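Local coordinates for mandelate racemase/muconate lactonizing enzyme-like protein (Roseovarius sp. TM1035, PDB 3RCY) that binds magnesium and probably catalyses abstraction of a proton next to a substrate carboxylate, as other members of the enolase superfamily do, at residues 8-12 and 23-27; 19-23 and 380-386; 26-30 and 97-102; 313-317 and 343-347. All coordinates share one frame; numbering follows the deposited sequence.

In the fold
Contacts 1 and 3 hold the same strand, 24-31, of the N-terminal domain: contact 1 joins it edge to edge with strand 4-12 through backbone hydrogen bonds, whereas contact 3 lays helix 89-110 on it by aliphatic packing without hydrogen bonds. Contact 4, also buried, belongs to the barrel domain and combines a histidine-to-carbonyl bond with packing round a proline; it meets contact 1 at Trp24, whose ring lies against His343 and Pro316. Contact 2 is the most exposed of the four. It ties the loop that leads into strand 24-31 to the C-terminal tail, more than 350 residues later, mixing aromatic packing with side-chain bonds to backbone carbonyls, and shares Tyr23 with contact 1.

Contact 1. Residues 8-12 and 23-27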
# COMPACT_ATOMS: atom_id res chain seq x y z
N ASP A 8 -16.63 36.45 31.83
CA ASP A 8 -15.67 37.54 31.90
C ASP A 8 -14.40 37.09 31.20
O ASP A 8 -13.95 35.95 31.38
CB ASP A 8 -15.37 37.89 33.35
CG ASP A 8 -16.58 38.42 34.07
OD1 ASP A 8 -16.93 39.59 33.85
OD2 ASP A 8 -17.20 37.66 34.85
N ILE A 9 -13.84 37.97 30.38
CA ILE A 9 -12.57 37.69 29.71
C ILE A 9 -11.52 38.65 30.24
O ILE A 9 -11.74 39.86 30.30
CB ILE A 9 -12.68 37.86 28.17
CG1 ILE A 9 -13.82 36.98 27.60
CG2 ILE A 9 -11.32 37.54 27.50
CD1 ILE A 9 -14.27 37.39 26.16
N ILE A 10 -10.37 38.10 30.63
CA ILE A 10 -9.26 38.92 31.11
C ILE A 10 -8.02 38.58 30.31
O ILE A 10 -7.55 37.44 30.32
CB ILE A 10 -8.99 38.71 32.62
CG1 ILE A 10 -10.21 39.13 33.46
CG2 ILE A 10 -7.75 39.50 33.06
CD1 ILE A 10 -10.22 38.51 34.85
N VAL A 11 -7.49 39.57 29.61
CA VAL A 11 -6.22 39.42 28.91
C VAL A 11 -5.12 40.00 29.79
O VAL A 11 -5.17 41.17 30.16
CB VAL A 11 -6.24 40.09 27.53
CG1 VAL A 11 -4.89 39.92 26.82
CG2 VAL A 11 -7.37 39.50 26.68
N THR A 12 -4.14 39.16 30.13
CA THR A 12 -3.10 39.55 31.06
C THR A 12 -1.71 39.34 30.48
O THR A 12 -1.44 38.33 29.81
CB THR A 12 -3.28 38.88 32.46
OG1 THR A 12 -2.32 39.39 33.38
CG2 THR A 12 -3.17 37.35 32.39
N TYR A 23 0.89 37.61 26.07
CA TYR A 23 -0.34 37.73 26.86
C TYR A 23 -1.02 36.37 26.97
O TYR A 23 -0.83 35.49 26.12
CB TYR A 23 -1.31 38.76 26.24
CG TYR A 23 -1.63 38.46 24.80
CD1 TYR A 23 -2.59 37.50 24.47
CD2 TYR A 23 -0.95 39.11 23.75
CE1 TYR A 23 -2.87 37.19 23.15
CE2 TYR A 23 -1.23 38.81 22.42
CZ TYR A 23 -2.19 37.84 22.13
OH TYR A 23 -2.48 37.51 20.82
N TRP A 24 -1.83 36.23 28.02
CA TRP A 24 -2.65 35.04 28.22
C TRP A 24 -4.12 35.44 28.24
O TRP A 24 -4.47 36.49 28.78
CB TRP A 24 -2.29 34.35 29.55
CG TRP A 24 -0.85 33.96 29.66
CD1 TRP A 24 -0.01 33.59 28.64
CD2 TRP A 24 -0.07 33.87 30.86
NE1 TRP A 24 1.24 33.30 29.13
CE2 TRP A 24 1.23 33.46 30.49
CE3 TRP A 24 -0.36 34.10 32.21
CZ2 TRP A 24 2.25 33.27 31.43
CZ3 TRP A 24 0.66 33.90 33.15
CH2 TRP A 24 1.94 33.50 32.75
N ILE A 25 -4.96 34.62 27.62
CA ILE A 25 -6.38 34.92 27.53
C ILE A 25 -7.13 34.04 28.52
O ILE A 25 -7.32 32.85 28.28
CB ILE A 25 -6.94 34.71 26.09
CG1 ILE A 25 -6.18 35.60 25.09
CG2 ILE A 25 -8.44 35.03 26.05
CD1 ILE A 25 -6.39 35.20 23.62
N LEU A 26 -7.52 34.64 29.63
CA LEU A 26 -8.25 33.93 30.68
C LEU A 26 -9.75 34.15 30.51
O LEU A 26 -10.19 35.25 30.16
CB LEU A 26 -7.80 34.40 32.07
CG LEU A 26 -6.28 34.45 32.34
CD1 LEU A 26 -6.03 35.00 33.73
CD2 LEU A 26 -5.63 33.08 32.15
N VAL A 27 -10.52 33.10 30.76
CA VAL A 27 -11.98 33.21 30.79
C VAL A 27 -12.51 32.77 32.15
O VAL A 27 -12.04 31.79 32.72
CB VAL A 27 -12.67 32.43 29.62
CG1 VAL A 27 -12.27 33.02 28.28
CG2 VAL A 27 -12.34 30.92 29.67
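Ile10 and Leu26 form a hydrogen-bonded antiparallel pair in which each backbone N donates to the other's carbonyl, Ile10 N to Leu26 O and Leu26 N to Ile10 O both spanning 2.9 Å. Thr12 and Trp24 are joined in the same way, with Trp24 N 2.8 Å from Thr12 O. The side chain of Leu26 begins close to the opposing backbone, its CB 3.5 Å from Ile10 O. CG, set anti to the residue's own carbonyl carbon (chi1 -49°), is still 3.8 Å from Ile10 O. There the branches part: CD1 crosses to Thr12 CG2 at 3.9 Å, while CD2 reaches Val317 of the barrel domain. Thr12 OG1, on the same face, has the carbonyls of Asn378 and Ala375 as hydrogen-bond partners, which must share its single proton. The other face is largely aliphatic, with Tyr23 at its end. Ile9 CG2 lies alongside Ile25 CG2, 4.1 Å away, and Val11 CG1 touches Tyr23 CB at 3.8 Å; helix 48-63 packs over these residues. Strands 4-12 and 24-31 form a beta hairpin; with 36-41 added antiparallel to 24-31, it opens the three-stranded meander of the N-terminal capping domain of enolase-superfamily enzymes.

Contact 2. Residues 19-23 and 380-386; sequences WGGRY and YHGTGLH
His386 grips Tyr23 twice, its imidazole at the backbone carbonyl and its CB over the phenol face. The imidazole has CG anti to the backbone N of His386 (chi1 161°), which places ND1 beside the Tyr23 carbonyl; ND1 donates to Tyr23 O over 3.2 Å, the oxygen lying somewhat out of the ring plane. The carbonyl of Gly20 approaches the edge of the same ring, its O 2.9 Å from His386 CE1, and Gly21 lies so near that a beta carbon there would collide with CE1. His386 CB makes a CH-pi contact with the Tyr23 ring, 4.2 Å from its centroid. Tyr23 then meets Tyr380: its CD2 stands 3.5 Å above the centre of the Tyr380 ring, with the two planes inclined at 48°, and Gly382 N lies over the opposite face. Arg22 adds two bonds. Its backbone N reaches a lone pair of His386 O at 3.2 Å, and the extended side chain brings NH1 to Leu385 O at 3.1 Å, while NH2 has a long, weak ion pair with Glu388. Thr383 O accepts a hydrogen bond from Arg61 of a second subunit. Residues 19-23 belong to the loop between the first two strands of the capping domain, which in this superfamily borders the active site; the side chain of His386 lies about 10 Å from the bound magnesium ion, consistent with that setting.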
# COMPACT_ATOMS: atom_id res chain seq x y z
N TRP A 19 8.31 34.84 30.02
CA TRP A 19 8.22 33.43 29.62
C TRP A 19 6.77 32.96 29.63
O TRP A 19 6.06 33.15 30.63
CB TRP A 19 9.06 32.51 30.50
CG TRP A 19 10.49 32.93 30.69
CD1 TRP A 19 11.24 32.78 31.83
CD2 TRP A 19 11.36 33.55 29.72
NE1 TRP A 19 12.51 33.27 31.63
CE2 TRP A 19 12.61 33.75 30.35
CE3 TRP A 19 11.20 33.95 28.38
CZ2 TRP A 19 13.70 34.34 29.69
CZ3 TRP A 19 12.28 34.55 27.72
CH2 TRP A 19 13.52 34.73 28.38
N GLY A 20 6.34 32.36 28.53
CA GLY A 20 4.94 32.01 28.34
C GLY A 20 4.22 32.90 27.33
O GLY A 20 3.03 32.71 27.09
N GLY A 21 4.93 33.87 26.75
CA GLY A 21 4.39 34.69 25.65
C GLY A 21 3.95 36.09 26.05
O GLY A 21 4.05 36.48 27.21
N ARG A 22 3.45 36.85 25.07
CA ARG A 22 3.11 38.27 25.28
C ARG A 22 1.88 38.50 26.16
O ARG A 22 1.82 39.49 26.90
CB ARG A 22 2.94 39.00 23.95
CG ARG A 22 4.25 39.33 23.24
CD ARG A 22 4.01 40.25 22.04
NE ARG A 22 5.25 40.63 21.37
CZ ARG A 22 5.88 39.89 20.47
NH1 ARG A 22 5.41 38.70 20.10
NH2 ARG A 22 7.01 40.34 19.93
N TYR A 23 0.89 37.61 26.07
CA TYR A 23 -0.34 37.73 26.86
C TYR A 23 -1.02 36.37 26.97
O TYR A 23 -0.83 35.49 26.12
CB TYR A 23 -1.31 38.76 26.24
CG TYR A 23 -1.63 38.46 24.80
CD1 TYR A 23 -2.59 37.50 24.47
CD2 TYR A 23 -0.95 39.11 23.75
CE1 TYR A 23 -2.87 37.19 23.15
CE2 TYR A 23 -1.23 38.81 22.42
CZ TYR A 23 -2.19 37.84 22.13
OH TYR A 23 -2.48 37.51 20.82
N TYR A 380 -2.60 43.88 28.98
CA TYR A 380 -1.72 43.85 27.83
C TYR A 380 -1.93 45.12 27.00
O TYR A 380 -3.04 45.40 26.56
CB TYR A 380 -1.95 42.60 26.98
CG TYR A 380 -1.13 42.60 25.71
CD1 TYR A 380 0.26 42.53 25.75
CD2 TYR A 380 -1.76 42.67 24.46
CE1 TYR A 380 1.02 42.54 24.60
CE2 TYR A 380 -1.00 42.67 23.28
CZ TYR A 380 0.38 42.60 23.36
OH TYR A 380 1.15 42.60 22.23
N HIS A 381 -0.84 45.85 26.78
CA HIS A 381 -0.88 47.13 26.06
C HIS A 381 -0.33 47.10 24.64
O HIS A 381 -0.56 48.03 23.87
CB HIS A 381 -0.15 48.21 26.87
CG HIS A 381 -0.86 48.63 28.12
ND1 HIS A 381 -2.20 48.96 28.13
CD2 HIS A 381 -0.42 48.78 29.39
CE1 HIS A 381 -2.56 49.29 29.36
NE2 HIS A 381 -1.49 49.19 30.14
N GLY A 382 0.41 46.05 24.29
CA GLY A 382 1.10 45.96 23.00
C GLY A 382 0.19 45.80 21.79
O GLY A 382 -1.04 45.83 21.91
N THR A 383 0.81 45.64 20.62
CA THR A 383 0.09 45.50 19.35
C THR A 383 0.43 44.18 18.65
O THR A 383 -0.02 43.93 17.53
CB THR A 383 0.42 46.66 18.37
OG1 THR A 383 1.84 46.70 18.15
CG2 THR A 383 -0.05 48.01 18.93
N GLY A 384 1.23 43.36 19.33
CA GLY A 384 1.70 42.09 18.78
C GLY A 384 0.81 40.91 19.15
O GLY A 384 -0.16 41.05 19.90
N LEU A 385 1.14 39.75 18.60
CA LEU A 385 0.42 38.52 18.93
C LEU A 385 1.18 37.78 20.00
O LEU A 385 2.34 38.13 20.29
CB LEU A 385 0.23 37.66 17.67
CG LEU A 385 -0.52 38.36 16.53
CD1 LEU A 385 -0.40 37.58 15.24
CD2 LEU A 385 -1.98 38.57 16.89
N HIS A 386 0.54 36.76 20.59
CA HIS A 386 1.11 35.97 21.67
C HIS A 386 2.52 35.48 21.30
O HIS A 386 3.46 35.62 22.10
CB HIS A 386 0.16 34.82 22.02
CG HIS A 386 0.81 33.70 22.77
ND1 HIS A 386 1.05 33.74 24.13
CD2 HIS A 386 1.25 32.49 22.35
CE1 HIS A 386 1.61 32.61 24.51
NE2 HIS A 386 1.76 31.84 23.45

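Contact 3. Residues 26-30 and 97-102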
# COMPACT_ATOMS: atom_id res chain seq x y z
N LEU A 26 -7.52 34.64 29.63
CA LEU A 26 -8.25 33.93 30.68
C LEU A 26 -9.75 34.15 30.51
O LEU A 26 -10.19 35.25 30.16
CB LEU A 26 -7.80 34.40 32.07
CG LEU A 26 -6.28 34.45 32.34
CD1 LEU A 26 -6.03 35.00 33.73
CD2 LEU A 26 -5.63 33.08 32.15
N VAL A 27 -10.52 33.10 30.76
CA VAL A 27 -11.98 33.21 30.79
C VAL A 27 -12.51 32.77 32.15
O VAL A 27 -12.04 31.79 32.72
CB VAL A 27 -12.67 32.43 29.62
CG1 VAL A 27 -12.27 33.02 28.28
CG2 VAL A 27 -12.34 30.92 29.67
N LYS A 28 -13.49 33.51 32.66
CA LYS A 28 -14.10 33.18 33.93
C LYS A 28 -15.59 33.02 33.66
O LYS A 28 -16.25 33.95 33.18
CB LYS A 28 -13.83 34.31 34.93
CG LYS A 28 -14.52 34.19 36.29
CD LYS A 28 -14.58 35.59 36.94
CE LYS A 28 -15.24 35.60 38.30
NZ LYS A 28 -15.07 36.96 38.91
N LEU A 29 -16.11 31.83 33.94
CA LEU A 29 -17.53 31.55 33.78
C LEU A 29 -18.20 31.47 35.14
O LEU A 29 -17.60 31.00 36.10
CB LEU A 29 -17.76 30.24 33.01
CG LEU A 29 -17.27 30.17 31.56
CD1 LEU A 29 -17.66 28.84 30.94
CD2 LEU A 29 -17.82 31.32 30.74
N THR A 30 -19.44 31.94 35.20
CA THR A 30 -20.24 31.84 36.41
C THR A 30 -21.57 31.20 36.07
O THR A 30 -22.20 31.55 35.06
CB THR A 30 -20.48 33.23 37.06
OG1 THR A 30 -19.23 33.93 37.17
CG2 THR A 30 -21.10 33.09 38.46
N GLY A 97 -10.96 27.16 25.95
CA GLY A 97 -10.85 27.90 27.20
C GLY A 97 -12.13 27.87 28.00
O GLY A 97 -12.11 27.69 29.21
N LEU A 98 -13.26 28.02 27.30
CA LEU A 98 -14.58 27.98 27.93
C LEU A 98 -14.89 26.58 28.48
O LEU A 98 -15.49 26.44 29.55
CB LEU A 98 -15.65 28.43 26.93
CG LEU A 98 -15.48 29.85 26.36
CD1 LEU A 98 -16.32 30.07 25.10
CD2 LEU A 98 -15.81 30.91 27.41
N GLU A 99 -14.47 25.55 27.74
CA GLU A 99 -14.66 24.15 28.16
C GLU A 99 -13.86 23.83 29.43
O GLU A 99 -14.34 23.13 30.32
CB GLU A 99 -14.30 23.20 27.00
CG GLU A 99 -14.66 21.73 27.24
CD GLU A 99 -13.51 20.85 27.72
OE1 GLU A 99 -12.50 21.38 28.26
OE2 GLU A 99 -13.61 19.59 27.59
N ILE A 100 -12.64 24.35 29.51
CA ILE A 100 -11.81 24.18 30.70
C ILE A 100 -12.49 24.81 31.93
O ILE A 100 -12.49 24.22 33.02
CB ILE A 100 -10.37 24.73 30.50
CG1 ILE A 100 -9.60 23.85 29.50
CG2 ILE A 100 -9.61 24.79 31.84
CD1 ILE A 100 -8.37 24.54 28.85
N ALA A 101 -13.07 26.00 31.75
CA ALA A 101 -13.85 26.65 32.82
C ALA A 101 -15.06 25.81 33.24
O ALA A 101 -15.42 25.79 34.42
CB ALA A 101 -14.30 28.06 32.38
N CYS A 102 -15.69 25.12 32.28
CA CYS A 102 -16.80 24.21 32.59
C CYS A 102 -16.35 23.07 33.50
O CYS A 102 -17.06 22.71 34.45
CB CYS A 102 -17.44 23.64 31.32
SG CYS A 102 -18.33 24.85 30.30
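Val27 and Leu29 of strand 24-31 pack on Gly97, Leu98 and Ala101 of helix 89-110 in a buried helix-on-sheet contact of aliphatic side chains inside the N-terminal domain. The segment axes pass 8.0 Å apart at 45°, and no hydrogen bond spans them. Leu29 does much of the joining. With CG anti to its carbonyl carbon (chi1 -64°), it points its forked end at the helix: CG rests 3.7 Å from Ala101 CB, CD1 lies 3.5 Å from Leu98 O, and CD2 meets Leu98 CD2 at 3.9 Å, the two leucines crossing at about a right angle. Leu98 CD2 also touches Val27 CB. Val27 approaches one turn earlier, where its CG2 comes within 3.3 Å of Gly97 O, close against the helix backbone. These two carbonyls remain engaged within the helix, Gly97 O accepting from Ala101 N and Leu98 O from Cys102 N. Such packing of helices on one face of a three-stranded meander is the plan of the alpha+beta capping domain of enolase-superfamily proteins; helix 48-63 closes the same layer, with Phe59 on Leu29 and Val58 on Leu98. Replacing Leu29 with an alanine would probably open a gap between strand and helix, taking from Leu98 CD2 its Leu29 methyl neighbour and from Ala101 CB its closest contacts. Away from the strand, the carboxylate of Glu99 accepts hydrogen bonds from the backbone nitrogens of Ile291 and Trp292, at the start of helix 290-302. On the far face of the sheet, Lys28 forms a salt bridge with Glu372.

Contact 4. Residues 313-317 and 343-347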
# COMPACT_ATOMS: atom_id res chain seq x y z
N TYR A 313 2.94 26.75 26.48
CA TYR A 313 3.61 28.03 26.39
C TYR A 313 2.57 29.11 26.60
O TYR A 313 2.21 29.85 25.69
CB TYR A 313 4.40 28.23 25.08
CG TYR A 313 5.49 29.26 25.27
CD1 TYR A 313 6.59 28.98 26.08
CD2 TYR A 313 5.39 30.54 24.71
CE1 TYR A 313 7.58 29.93 26.31
CE2 TYR A 313 6.38 31.50 24.93
CZ TYR A 313 7.47 31.18 25.73
OH TYR A 313 8.46 32.12 25.96
N ALA A 314 2.07 29.16 27.83
CA ALA A 314 0.93 29.97 28.20
C ALA A 314 0.86 30.03 29.72
O ALA A 314 1.84 29.71 30.40
CB ALA A 314 -0.35 29.36 27.61
N GLY A 315 -0.29 30.41 30.26
CA GLY A 315 -0.42 30.64 31.70
C GLY A 315 -0.70 29.39 32.52
O GLY A 315 -0.83 28.29 31.98
N PRO A 316 -0.79 29.57 33.85
CA PRO A 316 -0.94 28.48 34.81
C PRO A 316 -2.34 27.86 34.83
O PRO A 316 -2.53 26.80 35.42
CB PRO A 316 -0.64 29.15 36.15
CG PRO A 316 -1.05 30.59 35.93
CD PRO A 316 -0.65 30.88 34.52
N VAL A 317 -3.31 28.54 34.23
CA VAL A 317 -4.68 28.01 34.15
C VAL A 317 -4.73 26.89 33.12
O VAL A 317 -5.24 25.81 33.40
CB VAL A 317 -5.73 29.12 33.83
CG1 VAL A 317 -7.10 28.50 33.57
CG2 VAL A 317 -5.82 30.12 34.98
N HIS A 343 3.57 33.22 36.94
CA HIS A 343 2.84 31.94 36.84
C HIS A 343 2.36 31.48 38.22
O HIS A 343 1.18 31.16 38.40
CB HIS A 343 3.72 30.83 36.26
CG HIS A 343 3.73 30.76 34.76
ND1 HIS A 343 4.68 31.41 33.99
CD2 HIS A 343 2.95 30.08 33.89
CE1 HIS A 343 4.46 31.15 32.72
NE2 HIS A 343 3.42 30.34 32.62
N ASP A 344 3.29 31.43 39.17
CA ASP A 344 2.98 30.93 40.52
C ASP A 344 1.97 31.82 41.24
O ASP A 344 1.00 31.32 41.82
CB ASP A 344 4.26 30.77 41.35
CG ASP A 344 4.03 29.94 42.60
OD1 ASP A 344 3.89 28.70 42.50
OD2 ASP A 344 4.00 30.53 43.70
N ALA A 345 2.18 33.13 41.18
CA ALA A 345 1.31 34.09 41.87
C ALA A 345 -0.11 34.12 41.30
O ALA A 345 -1.08 34.31 42.05
CB ALA A 345 1.94 35.49 41.85
N LEU A 346 -0.24 33.94 39.99
CA LEU A 346 -1.55 33.99 39.33
C LEU A 346 -2.50 32.89 39.82
O LEU A 346 -3.72 33.10 39.87
CB LEU A 346 -1.39 33.91 37.80
CG LEU A 346 -2.64 34.17 36.95
CD1 LEU A 346 -3.33 35.50 37.32
CD2 LEU A 346 -2.28 34.14 35.47
N ILE A 347 -1.96 31.73 40.18
CA ILE A 347 -2.78 30.70 40.81
C ILE A 347 -2.46 30.49 42.29
O ILE A 347 -2.81 29.45 42.87
CB ILE A 347 -2.77 29.36 40.02
CG1 ILE A 347 -1.35 28.77 39.93
CG2 ILE A 347 -3.45 29.54 38.65
CD1 ILE A 347 -1.31 27.29 39.50
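Pro316 is wedged between His343, Leu346 and Ile347, and this is the close-packed part of the contact. Its CG lies 3.4 Å from His343 O, CD is 3.8 Å from Leu346 CD2, and CG meets Ile347 CG2, also at 3.8 Å. The Leu346 side chain crosses that of Pro316 at about a right angle, while Ile347 runs past it in the opposite direction. Beside them His343 has CG anti to its carbonyl carbon (chi1 -86°), which sets NE2 at the Ala314 carbonyl; NE2 donates to Ala314 O over 2.8 Å, with an N-H...O angle of 160° and the oxygen in the imidazole plane. Because ND1 is hydrogen-bonded to Thr340 OG1, both ring nitrogens are engaged and the rotation of the buried ring is fixed. A leucine in place of His343 would probably leave the buried Ala314 carbonyl without this donor and take ND1 from Thr340 OG1. Packing slackens toward Val317, whose CG2 is 4.4 Å from Ile347 CG2. Asp344 and Ala345, on the partly exposed side of helix 341-346, turn away, Asp344 forming a salt bridge with Arg352. Gly315 is the N-cap of helix 316-327; residues 313-317 lie in the connection from strand 307-308 into that helix, in the enolase-type beta/alpha barrel, where it abuts the capping domain at Trp24.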